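Local coordinates for DNA repair protein XRCC1 (Homo sapiens, PDB 3LQC) that acts as a scaffold in DNA single-strand break repair, assembling repair complexes and binding poly-ADP-ribose chains on PARP1 to limit its activity, at residues P2-S13 / E40-E50; S17-L25 / G143-S151. One frame throughout, in Å; residues are numbered along the deposited sequence.

Contact 1 of 2, residues P2-S13 / E40-E50; sequences PEIRLRHVVSCS and EKTISVVLQLE. With CO3 (carbonate ion), chain D.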
loop_
_atom_site.group_PDB
_atom_site.type_symbol
_atom_site.label_atom_id
_atom_site.label_comp_id
_atom_site.label_asym_id
_atom_site.label_seq_id
_atom_site.Cartn_x
_atom_site.Cartn_y
_atom_site.Cartn_z
ATOM N N PRO A 2 19.135 -5.756 -10.035
ATOM C CA PRO A 2 18.610 -4.437 -10.400
ATOM C C PRO A 2 19.613 -3.729 -11.295
ATOM O O PRO A 2 19.265 -2.850 -12.081
ATOM C CB PRO A 2 18.505 -3.736 -9.051
ATOM C CG PRO A 2 19.539 -4.439 -8.209
ATOM C CD PRO A 2 19.368 -5.857 -8.587
ATOM N N GLU A 3 20.867 -4.129 -11.168
ATOM C CA GLU A 3 21.918 -3.660 -12.055
ATOM C C GLU A 3 23.114 -4.551 -11.791
ATOM O O GLU A 3 23.215 -5.156 -10.723
ATOM C CB GLU A 3 22.245 -2.187 -11.817
ATOM C CG GLU A 3 22.350 -1.762 -10.353
ATOM C CD GLU A 3 22.950 -0.372 -10.219
ATOM O OE1 GLU A 3 22.408 0.469 -9.477
ATOM O OE2 GLU A 3 23.980 -0.118 -10.872
ATOM N N ILE A 4 24.012 -4.661 -12.760
ATOM C CA ILE A 4 25.036 -5.706 -12.706
ATOM C C ILE A 4 25.911 -5.670 -11.440
ATOM O O ILE A 4 26.277 -6.719 -10.901
ATOM C CB ILE A 4 25.906 -5.717 -13.982
ATOM C CG1 ILE A 4 26.855 -6.915 -13.972
ATOM C CG2 ILE A 4 26.681 -4.431 -14.109
ATOM C CD1 ILE A 4 26.175 -8.231 -13.679
ATOM N N ARG A 5 26.230 -4.470 -10.964
ATOM C CA ARG A 5 27.123 -4.320 -9.817
ATOM C C ARG A 5 26.440 -4.685 -8.497
ATOM O O ARG A 5 27.101 -4.830 -7.474
ATOM C CB ARG A 5 27.679 -2.899 -9.750
ATOM C CG ARG A 5 26.641 -1.864 -9.411
ATOM C CD ARG A 5 27.273 -0.525 -9.072
ATOM N NE ARG A 5 26.306 0.312 -8.373
ATOM C CZ ARG A 5 26.298 0.515 -7.060
ATOM N NH1 ARG A 5 27.227 -0.040 -6.284
ATOM N NH2 ARG A 5 25.358 1.281 -6.522
ATOM N N LEU A 6 25.117 -4.837 -8.536
ATOM C CA LEU A 6 24.348 -5.239 -7.363
ATOM C C LEU A 6 23.844 -6.666 -7.505
ATOM O O LEU A 6 23.044 -7.139 -6.705
ATOM C CB LEU A 6 23.172 -4.287 -7.153
ATOM C CG LEU A 6 23.665 -2.880 -6.828
ATOM C CD1 LEU A 6 22.520 -1.917 -6.609
ATOM C CD2 LEU A 6 24.575 -2.973 -5.601
ATOM N N ARG A 7 24.333 -7.353 -8.525
ATOM C CA ARG A 7 23.833 -8.671 -8.865
ATOM C C ARG A 7 24.934 -9.719 -8.762
ATOM O O ARG A 7 25.973 -9.594 -9.393
ATOM C CB ARG A 7 23.277 -8.628 -10.281
ATOM C CG ARG A 7 22.784 -9.937 -10.810
ATOM C CD ARG A 7 22.461 -9.784 -12.289
ATOM N NE ARG A 7 21.695 -8.572 -12.551
ATOM C CZ ARG A 7 21.877 -7.793 -13.611
ATOM N NH1 ARG A 7 22.811 -8.093 -14.507
ATOM N NH2 ARG A 7 21.141 -6.702 -13.768
ATOM N N HIS A 8 24.702 -10.746 -7.956
ATOM C CA HIS A 8 25.608 -11.881 -7.874
ATOM C C HIS A 8 25.078 -13.031 -8.721
ATOM O O HIS A 8 24.089 -13.674 -8.364
ATOM C CB HIS A 8 25.768 -12.331 -6.423
ATOM C CG HIS A 8 26.973 -13.186 -6.184
ATOM N ND1 HIS A 8 26.887 -14.478 -5.713
ATOM C CD2 HIS A 8 28.293 -12.931 -6.342
ATOM C CE1 HIS A 8 28.102 -14.981 -5.589
ATOM N NE2 HIS A 8 28.974 -14.064 -5.965
ATOM N N VAL A 9 25.740 -13.276 -9.846
ATOM C CA VAL A 9 25.342 -14.324 -10.775
ATOM C C VAL A 9 26.112 -15.616 -10.492
ATOM O O VAL A 9 27.331 -15.595 -10.314
ATOM C CB VAL A 9 25.582 -13.874 -12.236
ATOM C CG1 VAL A 9 24.996 -14.870 -13.222
ATOM C CG2 VAL A 9 24.972 -12.492 -12.460
ATOM N N VAL A 10 25.405 -16.737 -10.428
ATOM C CA VAL A 10 26.080 -18.022 -10.308
ATOM C C VAL A 10 25.461 -19.095 -11.186
ATOM O O VAL A 10 24.266 -19.052 -11.502
ATOM C CB VAL A 10 26.121 -18.552 -8.855
ATOM C CG1 VAL A 10 26.656 -17.489 -7.912
ATOM C CG2 VAL A 10 24.754 -19.048 -8.420
ATOM N N SER A 11 26.297 -20.060 -11.560
ATOM C CA SER A 11 25.876 -21.246 -12.294
ATOM C C SER A 11 25.502 -22.362 -11.334
ATOM O O SER A 11 26.234 -22.651 -10.394
ATOM C CB SER A 11 27.003 -21.722 -13.212
ATOM O OG SER A 11 27.474 -20.645 -14.005
ATOM N N CYS A 12 24.355 -22.984 -11.581
ATOM C CA CYS A 12 23.852 -24.079 -10.755
ATOM C C CYS A 12 24.002 -25.376 -11.515
ATOM O O CYS A 12 23.014 -25.953 -11.982
ATOM C CB CYS A 12 22.372 -23.871 -10.447
ATOM S SG CYS A 12 21.989 -22.251 -9.797
ATOM N N SER A 13 25.236 -25.840 -11.642
ATOM C CA SER A 13 25.522 -26.909 -12.583
ATOM C C SER A 13 24.827 -28.216 -12.255
ATOM O O SER A 13 23.829 -28.569 -12.885
ATOM C CB SER A 13 27.022 -27.101 -12.720
ATOM O OG SER A 13 27.576 -25.947 -13.325
ATOM N N GLU A 40 24.594 -0.822 0.512
ATOM C CA GLU A 40 23.751 -0.805 -0.669
ATOM C C GLU A 40 22.282 -1.085 -0.340
ATOM O O GLU A 40 21.975 -1.980 0.444
ATOM C CB GLU A 40 24.265 -1.835 -1.665
ATOM C CG GLU A 40 24.229 -1.346 -3.080
ATOM C CD GLU A 40 25.222 -0.233 -3.332
ATOM O OE1 GLU A 40 26.417 -0.407 -3.019
ATOM O OE2 GLU A 40 24.803 0.813 -3.855
ATOM N N LYS A 41 21.385 -0.314 -0.953
ATOM C CA LYS A 41 19.943 -0.384 -0.683
ATOM C C LYS A 41 19.275 -1.629 -1.264
ATOM O O LYS A 41 18.212 -2.052 -0.796
ATOM C CB LYS A 41 19.237 0.852 -1.244
ATOM C CG LYS A 41 19.500 2.128 -0.462
ATOM C CD LYS A 41 19.105 3.359 -1.264
ATOM C CE LYS A 41 19.442 4.633 -0.500
ATOM N NZ LYS A 41 19.327 5.853 -1.354
ATOM N N THR A 42 19.879 -2.210 -2.292
ATOM C CA THR A 42 19.324 -3.418 -2.883
ATOM C C THR A 42 20.403 -4.300 -3.488
ATOM O O THR A 42 21.387 -3.804 -4.029
ATOM C CB THR A 42 18.247 -3.092 -3.946
ATOM O OG1 THR A 42 18.041 -4.239 -4.770
ATOM C CG2 THR A 42 18.687 -1.949 -4.828
ATOM N N ILE A 43 20.221 -5.613 -3.382
ATOM C CA ILE A 43 21.113 -6.564 -4.034
ATOM C C ILE A 43 20.282 -7.689 -4.616
ATOM O O ILE A 43 19.184 -7.956 -4.142
ATOM C CB ILE A 43 22.119 -7.192 -3.047
ATOM C CG1 ILE A 43 21.367 -7.904 -1.924
ATOM C CG2 ILE A 43 23.072 -6.142 -2.487
ATOM C CD1 ILE A 43 22.104 -9.061 -1.358
ATOM N N SER A 44 20.801 -8.354 -5.641
ATOM C CA SER A 44 20.164 -9.559 -6.154
ATOM C C SER A 44 21.177 -10.676 -6.341
ATOM O O SER A 44 22.375 -10.428 -6.465
ATOM C CB SER A 44 19.512 -9.274 -7.492
ATOM O OG SER A 44 20.493 -8.833 -8.408
ATOM N N VAL A 45 20.690 -11.909 -6.344
ATOM C CA VAL A 45 21.473 -13.025 -6.841
ATOM C C VAL A 45 20.735 -13.596 -8.040
ATOM O O VAL A 45 19.506 -13.574 -8.092
ATOM C CB VAL A 45 21.663 -14.142 -5.786
ATOM C CG1 VAL A 45 22.473 -13.643 -4.601
ATOM C CG2 VAL A 45 20.331 -14.668 -5.332
ATOM N N VAL A 46 21.484 -14.083 -9.018
ATOM C CA VAL A 46 20.879 -14.751 -10.152
ATOM C C VAL A 46 21.350 -16.192 -10.202
ATOM O O VAL A 46 22.550 -16.467 -10.169
ATOM C CB VAL A 46 21.201 -14.051 -11.476
ATOM C CG1 VAL A 46 20.838 -14.957 -12.655
ATOM C CG2 VAL A 46 20.452 -12.734 -11.567
ATOM N N LEU A 47 20.386 -17.105 -10.250
ATOM C CA LEU A 47 20.670 -18.517 -10.406
ATOM C C LEU A 47 20.533 -18.865 -11.875
ATOM O O LEU A 47 19.452 -18.746 -12.453
ATOM C CB LEU A 47 19.695 -19.376 -9.600
ATOM C CG LEU A 47 19.456 -19.116 -8.112
ATOM C CD1 LEU A 47 18.422 -20.115 -7.596
ATOM C CD2 LEU A 47 20.744 -19.196 -7.305
ATOM N N GLN A 48 21.646 -19.269 -12.471
ATOM C CA GLN A 48 21.671 -19.768 -13.831
ATOM C C GLN A 48 21.493 -21.282 -13.806
ATOM O O GLN A 48 22.410 -22.022 -13.458
ATOM C CB GLN A 48 23.003 -19.423 -14.480
ATOM C CG GLN A 48 23.193 -17.943 -14.707
ATOM C CD GLN A 48 24.501 -17.641 -15.405
ATOM O OE1 GLN A 48 25.505 -18.326 -15.191
ATOM N NE2 GLN A 48 24.499 -16.615 -16.245
ATOM N N LEU A 49 20.303 -21.733 -14.164
ATOM C CA LEU A 49 19.985 -23.144 -14.109
ATOM C C LEU A 49 20.444 -23.856 -15.373
ATOM O O LEU A 49 20.334 -23.316 -16.473
ATOM C CB LEU A 49 18.484 -23.327 -13.922
ATOM C CG LEU A 49 17.885 -22.534 -12.769
ATOM C CD1 LEU A 49 16.400 -22.837 -12.672
ATOM C CD2 LEU A 49 18.589 -22.880 -11.483
ATOM N N GLU A 50 20.970 -25.065 -15.206
ATOM C CA GLU A 50 21.398 -25.869 -16.341
ATOM C C GLU A 50 20.168 -26.420 -17.056
ATOM O O GLU A 50 20.093 -26.429 -18.282
ATOM C CB GLU A 50 22.305 -27.010 -15.882
ATOM C CG GLU A 50 23.180 -27.579 -16.986
ATOM C CD GLU A 50 23.889 -28.863 -16.580
ATOM O OE1 GLU A 50 23.990 -29.147 -15.365
ATOM O OE2 GLU A 50 24.348 -29.590 -17.486
HETATM C C CO3 D . 19.071 -6.619 -11.083
HETATM O O1 CO3 D . 19.635 -7.701 -10.633
HETATM O O2 CO3 D . 18.831 -6.506 -12.358
#

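Contact 2 of 2, residues S17-L25 / G143-S151; sequences STHCAENLL and GLSFVRFHS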
loop_
_atom_site.group_PDB
_atom_site.type_symbol
_atom_site.label_atom_id
_atom_site.label_comp_id
_atom_site.label_asym_id
_atom_site.label_seq_id
_atom_site.Cartn_x
_atom_site.Cartn_y
_atom_site.Cartn_z
ATOM N N SER A 17 17.728 -25.252 -8.572
ATOM C CA SER A 17 17.627 -23.922 -7.969
ATOM C C SER A 17 17.734 -23.931 -6.444
ATOM O O SER A 17 18.499 -23.167 -5.856
ATOM C CB SER A 17 16.301 -23.296 -8.370
ATOM O OG SER A 17 15.243 -24.152 -7.991
ATOM N N THR A 18 16.958 -24.799 -5.809
ATOM C CA THR A 18 16.967 -24.917 -4.355
ATOM C C THR A 18 18.351 -25.245 -3.798
ATOM O O THR A 18 18.799 -24.620 -2.838
ATOM C CB THR A 18 15.965 -25.975 -3.883
ATOM O OG1 THR A 18 14.643 -25.585 -4.280
ATOM C CG2 THR A 18 16.029 -26.133 -2.373
ATOM N N HIS A 19 19.026 -26.225 -4.396
ATOM C CA HIS A 19 20.355 -26.628 -3.932
ATOM C C HIS A 19 21.392 -25.552 -4.240
ATOM O O HIS A 19 22.308 -25.288 -3.459
ATOM C CB HIS A 19 20.773 -27.946 -4.590
ATOM C CG HIS A 19 20.356 -29.168 -3.830
ATOM N ND1 HIS A 19 19.069 -29.661 -3.859
ATOM C CD2 HIS A 19 21.062 -30.004 -3.030
ATOM C CE1 HIS A 19 18.998 -30.745 -3.105
ATOM N NE2 HIS A 19 20.192 -30.975 -2.591
ATOM N N CYS A 20 21.236 -24.936 -5.403
ATOM C CA CYS A 20 22.130 -23.881 -5.836
ATOM C C CYS A 20 22.071 -22.699 -4.865
ATOM O O CYS A 20 23.105 -22.171 -4.446
ATOM C CB CYS A 20 21.756 -23.442 -7.244
ATOM S SG CYS A 20 22.966 -22.398 -8.022
ATOM N N ALA A 21 20.856 -22.302 -4.495
ATOM C CA ALA A 21 20.661 -21.221 -3.526
ATOM C C ALA A 21 21.276 -21.537 -2.162
ATOM O O ALA A 21 22.056 -20.748 -1.619
ATOM C CB ALA A 21 19.179 -20.899 -3.379
ATOM N N GLU A 22 20.922 -22.693 -1.610
ATOM C CA GLU A 22 21.407 -23.066 -0.292
ATOM C C GLU A 22 22.918 -22.987 -0.254
ATOM O O GLU A 22 23.498 -22.449 0.684
ATOM C CB GLU A 22 20.941 -24.467 0.074
ATOM C CG GLU A 22 21.561 -25.006 1.343
ATOM C CD GLU A 22 20.903 -26.293 1.785
ATOM O OE1 GLU A 22 21.089 -26.683 2.956
ATOM O OE2 GLU A 22 20.187 -26.904 0.960
ATOM N N ASN A 23 23.550 -23.519 -1.292
ATOM C CA ASN A 23 24.998 -23.476 -1.405
ATOM C C ASN A 23 25.534 -22.074 -1.657
ATOM O O ASN A 23 26.616 -21.719 -1.195
ATOM C CB ASN A 23 25.461 -24.417 -2.510
ATOM C CG ASN A 23 25.510 -25.850 -2.057
ATOM O OD1 ASN A 23 25.821 -26.130 -0.899
ATOM N ND2 ASN A 23 25.205 -26.775 -2.965
ATOM N N LEU A 24 24.782 -21.278 -2.406
ATOM C CA LEU A 24 25.212 -19.921 -2.676
ATOM C C LEU A 24 25.249 -19.155 -1.372
ATOM O O LEU A 24 26.239 -18.524 -1.055
ATOM C CB LEU A 24 24.275 -19.221 -3.671
ATOM C CG LEU A 24 24.538 -17.732 -3.961
ATOM C CD1 LEU A 24 26.003 -17.482 -4.295
ATOM C CD2 LEU A 24 23.663 -17.243 -5.094
ATOM N N LEU A 25 24.162 -19.233 -0.613
ATOM C CA LEU A 25 23.978 -18.373 0.545
ATOM C C LEU A 25 24.993 -18.641 1.655
ATOM O O LEU A 25 25.393 -17.725 2.370
ATOM C CB LEU A 25 22.546 -18.489 1.063
ATOM C CG LEU A 25 21.502 -17.849 0.137
ATOM C CD1 LEU A 25 20.078 -18.191 0.552
ATOM C CD2 LEU A 25 21.694 -16.343 0.080
ATOM N N GLY A 143 19.860 -9.925 3.365
ATOM C CA GLY A 143 19.627 -10.810 2.242
ATOM C C GLY A 143 18.588 -11.833 2.640
ATOM O O GLY A 143 17.562 -11.484 3.231
ATOM N N LEU A 144 18.855 -13.097 2.327
ATOM C CA LEU A 144 17.955 -14.184 2.700
ATOM C C LEU A 144 18.676 -15.209 3.542
ATOM O O LEU A 144 19.875 -15.414 3.384
ATOM C CB LEU A 144 17.404 -14.880 1.459
ATOM C CG LEU A 144 16.537 -14.012 0.554
ATOM C CD1 LEU A 144 15.824 -14.879 -0.468
ATOM C CD2 LEU A 144 15.546 -13.235 1.407
ATOM N N SER A 145 17.940 -15.861 4.435
ATOM C CA SER A 145 18.471 -17.039 5.107
ATOM C C SER A 145 18.338 -18.210 4.162
ATOM O O SER A 145 19.220 -19.054 4.067
ATOM C CB SER A 145 17.722 -17.319 6.405
ATOM O OG SER A 145 18.109 -16.377 7.385
ATOM N N PHE A 146 17.228 -18.245 3.446
ATOM C CA PHE A 146 16.997 -19.315 2.505
ATOM C C PHE A 146 15.914 -18.947 1.512
ATOM O O PHE A 146 15.067 -18.098 1.772
ATOM C CB PHE A 146 16.646 -20.614 3.242
ATOM C CG PHE A 146 15.319 -20.579 3.950
ATOM C CD1 PHE A 146 14.136 -20.712 3.242
ATOM C CD2 PHE A 146 15.260 -20.429 5.325
ATOM C CE1 PHE A 146 12.917 -20.686 3.884
ATOM C CE2 PHE A 146 14.042 -20.401 5.979
ATOM C CZ PHE A 146 12.868 -20.535 5.259
ATOM N N VAL A 147 15.976 -19.576 0.351
ATOM C CA VAL A 147 14.890 -19.517 -0.605
ATOM C C VAL A 147 14.768 -20.913 -1.191
ATOM O O VAL A 147 15.772 -21.529 -1.563
ATOM C CB VAL A 147 15.141 -18.468 -1.711
ATOM C CG1 VAL A 147 16.538 -18.633 -2.307
ATOM C CG2 VAL A 147 14.070 -18.564 -2.785
ATOM N N ARG A 148 13.547 -21.431 -1.229
ATOM C CA ARG A 148 13.306 -22.753 -1.782
ATOM C C ARG A 148 12.284 -22.685 -2.902
ATOM O O ARG A 148 11.279 -21.979 -2.808
ATOM C CB ARG A 148 12.832 -23.718 -0.703
ATOM C CG ARG A 148 13.895 -24.048 0.304
ATOM C CD ARG A 148 13.293 -24.576 1.587
ATOM N NE ARG A 148 14.270 -24.505 2.667
ATOM C CZ ARG A 148 13.955 -24.291 3.941
ATOM N NH1 ARG A 148 12.679 -24.121 4.302
ATOM N NH2 ARG A 148 14.919 -24.242 4.854
ATOM N N PHE A 149 12.566 -23.418 -3.969
ATOM C CA PHE A 149 11.669 -23.494 -5.099
ATOM C C PHE A 149 11.170 -24.918 -5.217
ATOM O O PHE A 149 11.946 -25.867 -5.159
ATOM C CB PHE A 149 12.389 -23.053 -6.368
ATOM C CG PHE A 149 13.104 -21.748 -6.215
ATOM C CD1 PHE A 149 12.419 -20.551 -6.336
ATOM C CD2 PHE A 149 14.456 -21.716 -5.922
ATOM C CE1 PHE A 149 13.074 -19.346 -6.182
ATOM C CE2 PHE A 149 15.115 -20.517 -5.772
ATOM C CZ PHE A 149 14.425 -19.330 -5.897
ATOM N N HIS A 150 9.859 -25.055 -5.352
ATOM C CA HIS A 150 9.241 -26.361 -5.446
ATOM C C HIS A 150 8.771 -26.619 -6.864
ATOM O O HIS A 150 8.124 -25.773 -7.485
ATOM C CB HIS A 150 8.097 -26.480 -4.442
ATOM C CG HIS A 150 8.519 -26.232 -3.029
ATOM N ND1 HIS A 150 9.216 -27.163 -2.286
ATOM C CD2 HIS A 150 8.365 -25.151 -2.228
ATOM C CE1 HIS A 150 9.463 -26.671 -1.088
ATOM N NE2 HIS A 150 8.958 -25.452 -1.024
ATOM N N SER A 151 9.113 -27.798 -7.368
ATOM C CA SER A 151 8.858 -28.146 -8.751
ATOM C C SER A 151 8.233 -29.535 -8.834
ATOM O O SER A 151 8.445 -30.368 -7.952
ATOM C CB SER A 151 10.175 -28.104 -9.527
ATOM O OG SER A 151 10.958 -26.983 -9.127
HETATM O O HOH W 1 17.435 -23.150 -0.577
#

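Contact 1 of 2, residues P2-S13 / E40-E50
Ser44 OG and a carbonate lie at the edge of the Arg7 guanidinium, near its plane, while the peptide joining Glu3 to Ile4 lies over the rim of one face. Arg7 NE points almost straight at carbonate O1 (177°), and Arg7 NH2 bonds carbonate O2 at 2.7 Å. With OG between its backbone N and carbonyl carbon (chi1 60°), Ser44 reaches carbonate O1 at 2.6 Å. At the edge of the Arg5 guanidinium, Arg5 NH2 makes a salt bridge to Glu40 OE2 (2.8 Å); the planes stand 85° apart, the donor above the carboxylate. A glutamine in place of Glu40 would probably weaken this grip, leaving Arg5 more reliant on its weak bridge to Glu3. Strands 7-12 and 42-49 pair in parallel at the edge of the five-stranded mixed sheet, a beta-alpha-beta crossover through helices 17-25 and 28-36, with backbone bonds such as Ser44 N to Leu6 O (2.8 Å). On the sheet face that carries Arg7 and Ser44, Val46 CG2 packs on Arg7 CD (3.6 Å). Pro2 N is joined to the carbonate carbon at 1.4 Å, in effect a carbamate, whose negative charge Lys129, also bonded to it, and Arg7, shared with Glu81, would be expected to offset in part.

Contact 2 of 2, residues S17-L25 / G143-S151
Thr18 and Phe149 make the polar end of this contact, where the start of helix 17-25 lies against strand 146-150. The helix runs antiparallel to the strand, at 172°, with their axes 7.1 Å apart. Thr18 OG1 stands beside its own backbone N, anti to its carbonyl carbon (chi1 -61°), and from there accepts the Phe149 N-H at 3.0 Å and 156°. Thr18 CG2, anti to the backbone N, passes Arg148 CG aslant at 4.0 Å. The Phe149 ring presents its edge to Thr18 N, which lies in the ring plane, while Ser17 OG approaches the ring obliquely, 3.3 Å from Phe149 CD2; that hydroxyl has its hydrogen-bond partner in Glu53. Beyond the helix, Phe149 packs on Val58 of one sheet and on Val128 and Ile130 of the other. One turn along, Ala21 CB meets Val147 CG1 at 3.6 Å, methyl against methyl. A further turn on, Leu25 lays CD1 on the backbone, 3.7 Å from Ser145 O and close to Phe146 CA, while its CD2 faces Leu144 O. The chain is irregular here: Ser145 and Phe146 both sit opposite Gly61 in a classic beta bulge. On the outer side, the Arg148 guanidinium lies over the Phe146 ring, with Arg148 NH2 3.7 Å above the ring plane and over its centre. A water donates to Thr18 O at 3.0 Å; its second leg, to Val147 O, is modelled too short and is doubtful. Strand 143-150 is an outer strand of its three-stranded sheet, and where no next strand of that sheet follows, Thr18 OG1 gives Phe149 N a partner, with Ala21 and Leu25 supplying the apolar part of the contact.

Contacts 1 and 2 have centres about 12 Å apart, and both lie in the N-terminal domain of XRCC1. Their segments interleave along the chain: 2-13, 17-25, 40-50, then 143-151. Contact 1 pairs two strands at one side of the five-stranded mixed sheet, whereas contact 2 sets the helix that follows strand 7-12 against an outer strand of the three-stranded antiparallel sheet. Helix 17-25 packs against both sheets, since its Leu24 and Ser17 also touch strand 42-49. It is tied to contact 1 by the Cys12-Cys20 disulfide (SG to SG 2.0 Å), with Leu24 packed on His8 and Val10, so that the oxidised cysteine pair fastens the edge strand of the mixed sheet to the helix that bridges to the other sheet.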